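Local coordinates for CheC, inhibitor of MCP methylation / FliN fusion protein (Thermotoga maritima, PDB 4HYN), which probably dephosphorylates the phosphorylated chemotaxis regulator CheY at the flagellar rotor, as a member of the CheC phosphatase family, at residues 44-47 against 48-51; 109-112 against 113-117; 193-196 against 197-201. All blocks are in the same frame, centred on the assembly; numbering follows the deposited sequence.

Contact 1. Residues 44-47 against 48-51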
loop_
_atom_site.group_PDB
_atom_site.type_symbol
_atom_site.label_atom_id
_atom_site.label_comp_id
_atom_site.label_asym_id
_atom_site.label_seq_id
_atom_site.Cartn_x
_atom_site.Cartn_y
_atom_site.Cartn_z
ATOM N N GLU A 44 4.596 13.615 3.996
ATOM C CA GLU A 44 4.869 14.170 2.682
ATOM C C GLU A 44 6.377 14.101 2.505
ATOM O O GLU A 44 7.131 14.432 3.419
ATOM C CB GLU A 44 4.387 15.610 2.555
ATOM C CG GLU A 44 4.538 16.139 1.131
ATOM C CD GLU A 44 3.881 17.481 0.905
ATOM O OE1 GLU A 44 3.211 18.005 1.826
ATOM O OE2 GLU A 44 4.037 18.016 -0.207
ATOM N N GLU A 45 6.814 13.700 1.317
ATOM C CA GLU A 45 8.234 13.529 1.062
ATOM C C GLU A 45 8.613 13.852 -0.378
ATOM O O GLU A 45 7.835 13.612 -1.297
ATOM C CB GLU A 45 8.581 12.059 1.340
ATOM C CG GLU A 45 10.048 11.739 1.489
ATOM C CD GLU A 45 10.572 12.077 2.868
ATOM O OE1 GLU A 45 10.427 11.231 3.774
ATOM O OE2 GLU A 45 11.125 13.182 3.049
ATOM N N LYS A 46 9.791 14.440 -0.569
ATOM C CA LYS A 46 10.273 14.702 -1.922
ATOM C C LYS A 46 10.619 13.317 -2.481
ATOM O O LYS A 46 11.100 12.456 -1.745
ATOM C CB LYS A 46 11.553 15.536 -1.905
ATOM C CG LYS A 46 11.415 17.026 -1.714
ATOM C CD LYS A 46 12.819 17.617 -1.785
ATOM C CE LYS A 46 12.880 19.111 -1.548
ATOM N NZ LYS A 46 14.310 19.581 -1.560
HETATM N N MSE A 47 10.381 13.115 -3.773
HETATM C CA MSE A 47 10.668 11.840 -4.436
HETATM C C MSE A 47 12.117 11.371 -4.256
HETATM O O MSE A 47 12.360 10.181 -4.052
HETATM C CB MSE A 47 10.349 11.959 -5.929
HETATM C CG MSE A 47 10.641 10.724 -6.782
HETATM SE SE MSE A 47 9.456 9.200 -6.506
HETATM C CE MSE A 47 10.800 7.872 -6.116
ATOM N N LYS A 48 13.067 12.305 -4.295
ATOM C CA LYS A 48 14.478 11.960 -4.157
ATOM C C LYS A 48 14.857 11.377 -2.805
ATOM O O LYS A 48 15.894 10.727 -2.690
ATOM C CB LYS A 48 15.379 13.165 -4.456
ATOM C CG LYS A 48 15.358 14.250 -3.384
ATOM C CD LYS A 48 16.344 15.365 -3.699
ATOM C CE LYS A 48 16.248 16.478 -2.668
ATOM N NZ LYS A 48 17.087 17.665 -3.026
ATOM N N ASN A 49 14.025 11.596 -1.789
ATOM C CA ASN A 49 14.322 11.083 -0.456
ATOM C C ASN A 49 13.596 9.804 -0.067
ATOM O O ASN A 49 13.890 9.235 0.984
ATOM C CB ASN A 49 14.052 12.145 0.616
ATOM C CG ASN A 49 14.961 13.369 0.496
ATOM O OD1 ASN A 49 14.538 14.490 0.786
ATOM N ND2 ASN A 49 16.210 13.158 0.081
ATOM N N VAL A 50 12.671 9.333 -0.900
ATOM C CA VAL A 50 11.913 8.126 -0.563
ATOM C C VAL A 50 12.760 6.881 -0.296
ATOM O O VAL A 50 12.590 6.224 0.737
ATOM C CB VAL A 50 10.844 7.806 -1.626
ATOM C CG1 VAL A 50 10.170 6.476 -1.321
ATOM C CG2 VAL A 50 9.808 8.905 -1.654
ATOM N N LYS A 51 13.680 6.569 -1.207
ATOM C CA LYS A 51 14.532 5.398 -1.044
ATOM C C LYS A 51 15.270 5.366 0.299
ATOM O O LYS A 51 15.390 4.304 0.920
ATOM C CB LYS A 51 15.542 5.287 -2.190
ATOM C CG LYS A 51 16.319 3.985 -2.175
ATOM C CD LYS A 51 17.521 4.030 -3.095
ATOM C CE LYS A 51 18.320 2.731 -3.012
ATOM N NZ LYS A 51 19.614 2.798 -3.740
HETATM O O HOH W 1 11.937 15.279 1.721
HETATM O O HOH W 2 14.324 8.219 -3.639
#

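Contact 2. Residues 109-112 against 113-117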
loop_
_atom_site.group_PDB
_atom_site.type_symbol
_atom_site.label_atom_id
_atom_site.label_comp_id
_atom_site.label_asym_id
_atom_site.label_seq_id
_atom_site.Cartn_x
_atom_site.Cartn_y
_atom_site.Cartn_z
ATOM N N VAL A 109 2.081 -14.504 -1.972
ATOM C CA VAL A 109 1.863 -13.142 -1.505
ATOM C C VAL A 109 1.256 -12.324 -2.641
ATOM O O VAL A 109 0.467 -11.412 -2.406
ATOM C CB VAL A 109 3.167 -12.485 -1.003
ATOM C CG1 VAL A 109 2.909 -11.047 -0.558
ATOM C CG2 VAL A 109 3.717 -13.272 0.160
ATOM N N GLY A 110 1.594 -12.692 -3.874
ATOM C CA GLY A 110 1.059 -12.001 -5.035
ATOM C C GLY A 110 -0.440 -12.219 -5.162
ATOM O O GLY A 110 -1.160 -11.340 -5.628
ATOM N N GLU A 111 -0.904 -13.403 -4.768
ATOM C CA GLU A 111 -2.326 -13.720 -4.813
ATOM C C GLU A 111 -3.030 -12.928 -3.718
ATOM O O GLU A 111 -4.100 -12.371 -3.936
ATOM C CB GLU A 111 -2.562 -15.225 -4.619
ATOM C CG GLU A 111 -4.023 -15.638 -4.350
ATOM C CD GLU A 111 -4.968 -15.483 -5.551
ATOM O OE1 GLU A 111 -5.827 -16.376 -5.740
ATOM O OE2 GLU A 111 -4.882 -14.474 -6.289
ATOM N N ALA A 112 -2.421 -12.881 -2.540
ATOM C CA ALA A 112 -2.995 -12.132 -1.432
ATOM C C ALA A 112 -3.067 -10.652 -1.823
ATOM O O ALA A 112 -4.084 -9.999 -1.600
ATOM C CB ALA A 112 -2.163 -12.323 -0.178
HETATM N N MSE A 113 -2.008 -10.151 -2.456
HETATM C CA MSE A 113 -1.963 -8.764 -2.903
HETATM C C MSE A 113 -3.039 -8.516 -3.953
HETATM O O MSE A 113 -3.674 -7.464 -3.970
HETATM C CB MSE A 113 -0.589 -8.435 -3.491
HETATM C CG MSE A 113 0.511 -8.306 -2.460
HETATM SE SE MSE A 113 0.084 -6.991 -1.133
HETATM C CE MSE A 113 0.080 -8.106 0.431
ATOM N N ASN A 114 -3.230 -9.502 -4.821
ATOM C CA ASN A 114 -4.222 -9.451 -5.888
ATOM C C ASN A 114 -5.610 -9.175 -5.304
ATOM O O ASN A 114 -6.301 -8.240 -5.711
ATOM C CB ASN A 114 -4.247 -10.802 -6.612
ATOM C CG ASN A 114 -4.218 -10.662 -8.118
ATOM O OD1 ASN A 114 -3.271 -11.110 -8.774
ATOM N ND2 ASN A 114 -5.265 -10.060 -8.682
ATOM N N GLN A 115 -5.994 -9.994 -4.332
ATOM C CA GLN A 115 -7.290 -9.886 -3.677
ATOM C C GLN A 115 -7.442 -8.610 -2.860
ATOM O O GLN A 115 -8.485 -7.958 -2.898
ATOM C CB GLN A 115 -7.514 -11.106 -2.781
ATOM C CG GLN A 115 -8.815 -11.848 -3.041
ATOM C CD GLN A 115 -8.837 -12.573 -4.371
ATOM O OE1 GLN A 115 -7.797 -12.810 -4.985
ATOM N NE2 GLN A 115 -10.029 -12.944 -4.818
HETATM N N MSE A 116 -6.381 -8.246 -2.147
HETATM C CA MSE A 116 -6.379 -7.059 -1.297
HETATM C C MSE A 116 -6.546 -5.730 -2.012
HETATM O O MSE A 116 -7.459 -4.971 -1.708
HETATM C CB MSE A 116 -5.107 -7.013 -0.453
HETATM C CG MSE A 116 -5.106 -7.985 0.699
HETATM SE SE MSE A 116 -3.555 -7.745 1.811
HETATM C CE MSE A 116 -2.736 -9.459 1.533
HETATM N N MSE A 117 -5.628 -5.433 -2.923
HETATM C CA MSE A 117 -5.674 -4.182 -3.663
HETATM C C MSE A 117 -6.880 -4.085 -4.584
HETATM O O MSE A 117 -7.333 -2.983 -4.900
HETATM C CB MSE A 117 -4.368 -3.967 -4.412
HETATM C CG MSE A 117 -3.212 -3.689 -3.475
HETATM SE SE MSE A 117 -1.548 -3.800 -4.402
HETATM C CE MSE A 117 -1.294 -1.917 -4.775
#

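Contact 3. Residues 193-196 against 197-201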
loop_
_atom_site.group_PDB
_atom_site.type_symbol
_atom_site.label_atom_id
_atom_site.label_comp_id
_atom_site.label_asym_id
_atom_site.label_seq_id
_atom_site.Cartn_x
_atom_site.Cartn_y
_atom_site.Cartn_z
ATOM N N GLU A 193 -10.063 16.295 -5.132
ATOM C CA GLU A 193 -11.062 16.982 -5.949
ATOM C C GLU A 193 -12.348 16.172 -5.962
ATOM O O GLU A 193 -13.434 16.728 -5.875
ATOM C CB GLU A 193 -10.564 17.182 -7.382
ATOM C CG GLU A 193 -9.485 18.243 -7.534
ATOM C CD GLU A 193 -8.767 18.185 -8.882
ATOM O OE1 GLU A 193 -9.393 17.806 -9.902
ATOM O OE2 GLU A 193 -7.562 18.524 -8.915
ATOM N N TYR A 194 -12.220 14.853 -6.074
ATOM C CA TYR A 194 -13.378 13.963 -6.073
ATOM C C TYR A 194 -14.003 13.914 -4.679
ATOM O O TYR A 194 -15.227 13.864 -4.527
ATOM C CB TYR A 194 -12.962 12.545 -6.451
ATOM C CG TYR A 194 -12.733 12.309 -7.920
ATOM C CD1 TYR A 194 -11.505 11.830 -8.380
ATOM C CD2 TYR A 194 -13.748 12.526 -8.850
ATOM C CE1 TYR A 194 -11.290 11.569 -9.725
ATOM C CE2 TYR A 194 -13.543 12.269 -10.204
ATOM C CZ TYR A 194 -12.306 11.790 -10.632
ATOM O OH TYR A 194 -12.078 11.544 -11.965
ATOM N N PHE A 195 -13.135 13.895 -3.674
ATOM C CA PHE A 195 -13.526 13.825 -2.275
ATOM C C PHE A 195 -14.273 15.062 -1.775
ATOM O O PHE A 195 -15.297 14.941 -1.104
ATOM C CB PHE A 195 -12.283 13.597 -1.426
ATOM C CG PHE A 195 -12.569 13.286 0.013
ATOM C CD1 PHE A 195 -12.937 12.000 0.396
ATOM C CD2 PHE A 195 -12.391 14.258 0.994
ATOM C CE1 PHE A 195 -13.120 11.681 1.729
ATOM C CE2 PHE A 195 -12.572 13.956 2.335
ATOM C CZ PHE A 195 -12.936 12.659 2.709
ATOM N N THR A 196 -13.761 16.248 -2.087
ATOM C CA THR A 196 -14.412 17.468 -1.626
ATOM C C THR A 196 -15.745 17.740 -2.285
ATOM O O THR A 196 -16.645 18.298 -1.651
ATOM C CB THR A 196 -13.505 18.696 -1.733
ATOM O OG1 THR A 196 -12.903 18.748 -3.030
ATOM C CG2 THR A 196 -12.439 18.619 -0.686
ATOM N N LYS A 197 -15.883 17.310 -3.536
ATOM C CA LYS A 197 -17.130 17.494 -4.265
ATOM C C LYS A 197 -18.301 16.825 -3.541
ATOM O O LYS A 197 -19.393 17.393 -3.482
ATOM C CB LYS A 197 -17.027 16.949 -5.687
ATOM C CG LYS A 197 -18.314 17.102 -6.493
ATOM C CD LYS A 197 -18.220 16.357 -7.808
ATOM C CE LYS A 197 -19.525 16.408 -8.583
ATOM N NZ LYS A 197 -19.417 15.665 -9.879
ATOM N N LYS A 198 -18.087 15.631 -2.990
ATOM C CA LYS A 198 -19.180 14.988 -2.289
ATOM C C LYS A 198 -19.269 15.243 -0.785
ATOM O O LYS A 198 -20.203 14.781 -0.128
ATOM C CB LYS A 198 -19.344 13.508 -2.663
ATOM C CG LYS A 198 -18.188 12.605 -2.395
ATOM C CD LYS A 198 -18.679 11.162 -2.266
ATOM C CE LYS A 198 -19.380 10.653 -3.515
ATOM N NZ LYS A 198 -19.764 9.217 -3.353
ATOM N N GLN A 199 -18.307 15.987 -0.242
ATOM C CA GLN A 199 -18.348 16.373 1.169
ATOM C C GLN A 199 -19.255 17.601 1.208
ATOM O O GLN A 199 -19.835 17.933 2.243
ATOM C CB GLN A 199 -16.963 16.747 1.704
ATOM C CG GLN A 199 -16.274 15.624 2.469
ATOM C CD GLN A 199 -15.095 16.094 3.320
ATOM O OE1 GLN A 199 -14.393 17.047 2.975
ATOM N NE2 GLN A 199 -14.865 15.404 4.433
ATOM N N SER A 200 -19.353 18.269 0.056
ATOM C CA SER A 200 -20.179 19.460 -0.131
ATOM C C SER A 200 -21.629 19.054 -0.350
ATOM O O SER A 200 -22.547 19.807 -0.026
ATOM C CB SER A 200 -19.688 20.269 -1.332
ATOM O OG SER A 200 -18.376 20.748 -1.110
ATOM N N GLU A 201 -21.825 17.882 -0.948
ATOM C CA GLU A 201 -23.162 17.352 -1.191
ATOM C C GLU A 201 -23.653 16.747 0.134
ATOM O O GLU A 201 -23.738 15.526 0.281
ATOM C CB GLU A 201 -23.120 16.273 -2.287
ATOM C CG GLU A 201 -22.589 16.744 -3.648
ATOM C CD GLU A 201 -22.315 15.596 -4.638
ATOM O OE1 GLU A 201 -22.331 14.406 -4.238
ATOM O OE2 GLU A 201 -22.066 15.893 -5.829
#

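Contact 1. Residues 44-47 against 48-51
The side chains of Glu-45 and Asn-49 cross at about a right angle, Glu-45 OE2 lying 3.9 Å from Asn-49 CB and the carboxylate and amide planes turned 85° apart. A bend at chi2 (80°) accompanies a chi1 of -165°, with CG opposite the backbone N, and takes the carboxylate out to this meeting. One oxygen of each group is joined through a water that donates to Glu-45 OE2 at 2.6 Å and to Asn-49 OD1 at 2.9 Å while accepting from Lys-46 N; the other carboxylate oxygen, Glu-45 OE1, is salt-bridged to Arg-43. The close packing lies in the turn itself. Asn-49 N bonds to Lys-46 O at 3.0 Å and Val-50 N to Met-47 O at 3.3 Å, each between residues three apart, so the chain coils where the strand ends, and Val-50 CG2 rests 3.7 Å from Met-47 O. A second water links Met-47 O to Lys-51 N. The looser, solvent side holds Lys-46 and Lys-48, whose extended chains run side by side with NZ and NZ 3.7 Å apart. Glu-159 probably offsets this like-charge approach, forming a salt bridge with Lys-48 and a long, weak ion pair with Lys-46. The turn thus leads out of edge strand 35-46, whose neighbour, strand 161-171, meets Glu-45 and Val-50 through Val-162 and Lys-46 through Asp-161.

Contact 2. Residues 109-112 against 113-117
The carboxylate of Glu-111 and the amide of Gln-115 point the same way along one flank of the helix, their planes 78° apart, which excludes a parallel stack. Oxygen faces oxygen here: Glu-111 OE2 lies 3.6 Å from Gln-115 OE1, and no hydrogen bond joins them. The same OE2 approaches the aliphatic base of Asn-114, 3.7 Å from its CB, with the carboxylate and amide planes 80° apart. Glu-111 reaches that position by turning at chi2 (70°), which folds the chain back toward the following turn. The spacing of Glu-111 and Asn-114, three residues apart on one helix, matches the Glu-x-x-Asn signature of CheC phosphatases, consistent with a role in phosphatase activity, and the exposure of both side chains would suit access by a partner protein. Backbone bonds from each residue to the fourth before it hold this turn together, such as Met-116 N to Ala-112 O at 2.9 Å and Gln-115 N to Glu-111 O at 3.1 Å. On the buried flank, the selenomethionine Met-116 curls its CE back to 3.4 Å from Ala-112 CB, while Val-109 CG1 lies alongside CG of the selenomethionine Met-113 at 4.1 Å. Beyond the two segments, Met-113 meets Leu-75 and Leu-77 of strand 71-78, Met-116 packs on Ala-23 and Leu-27 of helix 6-30, and Val-109 touches Val-82 and Ala-86 of helix 79-89.

Contact 3. Residues 193-196 against 197-201
Thr-196 O receives three hydrogen bonds from the next turn: Ser-200 OG at 3.0 Å, Ser-200 N at 3.2 Å and Gln-199 N at 3.2 Å. The two serine donors approach with only moderate tilt from the carbonyl plane, whereas Gln-199 N sits well above it, 74° out. Ser-200 can use hydroxyl and amide on one acceptor because its OG lies beside its own backbone N (chi1 -63°). Other backbone bonds are poor: Lys-197 N to Glu-193 O is weak at 3.4 Å, and Gln-199 N to Phe-195 O is weak too. Such long bonds, with donors shifting from the fourth to the third residue on, mark the fraying C-terminal end of helix 185-200, close to the end of the chain. Among side-chain contacts, Phe-195 and Gln-199 carry the main one. Gln-199 NE2 comes obliquely to the ring, 3.4 Å from Phe-195 CE2, with ring and amide planes 45° apart; CD of the same amide is 3.5 Å from CE2. Phe-195 also packs against Met-11 and Ile-15 of helix 6-30 and Leu-128 of helix 103-128. An alanine here would remove the ring, and Gln-199 would probably lose its support and turn more freely, with a gap opened beside Met-11 and Leu-128. Of the remaining polar groups, Thr-196 OG1 bonds to Tyr-192 O, and Tyr-194 forms a cation-pi pair with Lys-190.

Contacts 1, 2 and 3 follow one another along the chain without touching: their centres stand 26 Å (1 and 2), 28 Å (1 and 3) and 30 Å (2 and 3) apart, and nearest atoms never come closer than about 15 Å. Contact 1 leaves edge strand 35-46 of the six-stranded antiparallel sheet, and lies across the chain's centre from contact 2, which sits within helix 103-128 packed on strands 57-66 and 71-78. Contact 3 ends helix 185-200, which reaches Leu-128 at the far end of helix 103-128. Helix 6-30 meets both contacts 2 and 3. Contact 2 holds one likely copy of the phosphatase signature; helix 6-30 has the same Glu-x-x-Asn spacing.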